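Snrnp sm-like protein (Pyrococcus abyssi, PDB 1H64) assembles into a heptameric Sm core, a ring related to the spliceosomal snRNP core, and binds RNA. Local coordinates at the interface of chains A and B. Residues are numbered along the deposited sequence; one frame, centred on the assembly and turned at random. Chains: chain A/B, Snrnp sm-like protein.

The interface of chains A and B. Residues chain A 3-5, 8; chain B 33, 41, 59, 61.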
ATOM      1  N   GLU A   3       1.824 -12.133  26.177  1.00 45.63           N
ATOM      2  CA  GLU A   3       2.289 -10.723  26.115  1.00 39.40           C
ATOM      3  C   GLU A   3       2.284 -10.192  24.678  1.00 35.80           C
ATOM      4  O   GLU A   3       2.086  -9.003  24.448  1.00 31.41           O
ATOM      5  CB  GLU A   3       3.710 -10.620  26.666  1.00 44.83           C
ATOM      6  CG  GLU A   3       4.742 -11.384  25.849  1.00 48.73           C
ATOM      7  CD  GLU A   3       6.165 -10.959  26.160  1.00 53.51           C
ATOM      8  OE1 GLU A   3       7.108 -11.572  25.609  1.00 54.62           O
ATOM      9  OE2 GLU A   3       6.338 -10.007  26.951  1.00 55.56           O
ATOM     10  N   ARG A   4       2.512 -11.077  23.717  1.00 35.22           N
ATOM     11  CA  ARG A   4       2.561 -10.664  22.325  1.00 33.52           C
ATOM     12  C   ARG A   4       1.193 -10.283  21.792  1.00 28.69           C
ATOM     13  O   ARG A   4       0.164 -10.676  22.338  1.00 28.22           O
ATOM     14  CB  ARG A   4       3.190 -11.769  21.464  1.00 38.87           C
ATOM     15  CG  ARG A   4       2.367 -13.018  21.312  1.00 45.94           C
ATOM     16  CD  ARG A   4       3.210 -14.127  20.687  1.00 51.79           C
ATOM     17  NE  ARG A   4       4.301 -14.540  21.564  1.00 56.62           N
ATOM     18  CZ  ARG A   4       4.173 -15.396  22.575  1.00 61.38           C
ATOM     19  NH1 ARG A   4       2.993 -15.945  22.846  1.00 62.28           N
ATOM     20  NH2 ARG A   4       5.228 -15.705  23.322  1.00 60.03           N
ATOM     21  N   PRO A   5       1.168  -9.503  20.710  1.00 26.29           N
ATOM     22  CA  PRO A   5      -0.077  -9.050  20.089  1.00 25.42           C
ATOM     23  C   PRO A   5      -1.171 -10.109  20.036  1.00 27.48           C
ATOM     24  O   PRO A   5      -2.295  -9.885  20.493  1.00 23.32           O
ATOM     25  CB  PRO A   5       0.387  -8.610  18.705  1.00 21.85           C
ATOM     26  CG  PRO A   5       1.730  -7.989  19.019  1.00 22.28           C
ATOM     27  CD  PRO A   5       2.344  -9.013  19.957  1.00 23.91           C
ATOM     28  N   VAL A   8      -2.729 -11.252  23.492  1.00 29.24           N
ATOM     29  CA  VAL A   8      -3.671 -10.256  23.999  1.00 27.18           C
ATOM     30  C   VAL A   8      -5.029 -10.422  23.326  1.00 30.79           C
ATOM     31  O   VAL A   8      -6.072 -10.458  23.989  1.00 27.11           O
ATOM     32  CB  VAL A   8      -3.146  -8.821  23.736  1.00 27.56           C
ATOM     33  CG1 VAL A   8      -4.231  -7.796  24.059  1.00 27.67           C
ATOM     34  CG2 VAL A   8      -1.916  -8.553  24.561  1.00 25.34           C
TER
ATOM     35  N   GLY B  33       4.990  -6.402  24.995  1.00 26.73           N
ATOM     36  CA  GLY B  33       5.043  -7.485  24.018  1.00 22.38           C
ATOM     37  C   GLY B  33       5.185  -6.961  22.594  1.00 24.62           C
ATOM     38  O   GLY B  33       4.996  -5.770  22.347  1.00 22.91           O
ATOM     39  N   VAL B  41       2.557  -4.219  21.867  1.00 24.16           N
ATOM     40  CA  VAL B  41       1.524  -4.135  22.896  1.00 21.95           C
ATOM     41  C   VAL B  41       2.018  -3.185  23.975  1.00 23.04           C
ATOM     42  O   VAL B  41       3.162  -3.287  24.423  1.00 20.28           O
ATOM     43  CB  VAL B  41       1.234  -5.514  23.530  1.00 27.47           C
ATOM     44  CG1 VAL B  41       0.129  -5.370  24.571  1.00 24.20           C
ATOM     45  CG2 VAL B  41       0.825  -6.527  22.441  1.00 24.37           C
ATOM     46  N   LYS B  59      -4.549  -1.285  28.097  1.00 27.14           N
ATOM     47  CA  LYS B  59      -3.700  -2.166  27.289  1.00 27.42           C
ATOM     48  C   LYS B  59      -4.098  -1.954  25.832  1.00 23.40           C
ATOM     49  O   LYS B  59      -5.284  -1.899  25.515  1.00 23.36           O
ATOM     50  CB  LYS B  59      -3.932  -3.624  27.681  1.00 27.82           C
ATOM     51  CG  LYS B  59      -2.838  -4.578  27.209  1.00 34.21           C
ATOM     52  CD  LYS B  59      -3.190  -6.033  27.518  1.00 38.83           C
ATOM     53  CE  LYS B  59      -2.333  -6.610  28.642  1.00 45.02           C
ATOM     54  NZ  LYS B  59      -2.693  -8.039  28.894  1.00 49.25           N
ATOM     55  N   VAL B  61      -3.054  -2.912  21.540  1.00 21.16           N
ATOM     56  CA  VAL B  61      -2.224  -3.599  20.547  1.00 19.14           C
ATOM     57  C   VAL B  61      -2.197  -2.660  19.351  1.00 20.70           C
ATOM     58  O   VAL B  61      -3.259  -2.324  18.815  1.00 20.95           O
ATOM     59  CB  VAL B  61      -2.861  -4.931  20.136  1.00 22.09           C
ATOM     60  CG1 VAL B  61      -1.968  -5.658  19.112  1.00 22.53           C
ATOM     61  CG2 VAL B  61      -3.091  -5.789  21.369  1.00 20.98           C
TER
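A:Val8 packs against B:Val41, B:Lys59 and B:Val61 where the N-terminal helix of one Sm-fold subunit rests on its neighbour. The biological unit is a heptamer, and this apolar patch is part of one subunit-to-subunit interface in it. A:Val8 lies in helix 5-11, and its two methyls have different nearest partners. With chi1 at 171°, CG1 is anti to the backbone N and meets CG2 of B:Val61 at 3.5 Å. The other methyl, CG2, lies 3.8 Å from CG1 of B:Val41. The aliphatic part of B:Lys59 runs antiparallel alongside A:Val8, and its CD meets both methyls, 4.0 Å from A:Val8 CG1 and 4.1 Å from A:Val8 CG2. An alanine in place of A:Val8 would probably leave B:Val61 CG2 and B:Val41 CG1 without their methyl partners and open a gap under the helix.

A:Pro5 starts the same helix and sits against B:Val41 and B:Val61. Its CA is 3.6 Å from B:Val41 CG2, and its ring CB is 3.8 Å from B:Val61 CG1. B:Val41 CG2 also touches the backbone ahead of the helix, 3.4 Å from the carbonyl O of A:Glu3. That methyl is anti to its own carbonyl carbon, while CG1 (chi1 -179°) is turned to A:Val8.

B:Gly33, in strand 25-34, has no side chain, and its CA approaches the same A:Glu3 O at 3.4 Å. The lack of a side chain probably lets the main chain of A:Glu3 come this close to the strand. Behind the first shell, B:Val41 and B:Val61 are held by the short strands 40-42 and 60-62. The backbone of A:Arg4 links A:Glu3 to the helix start.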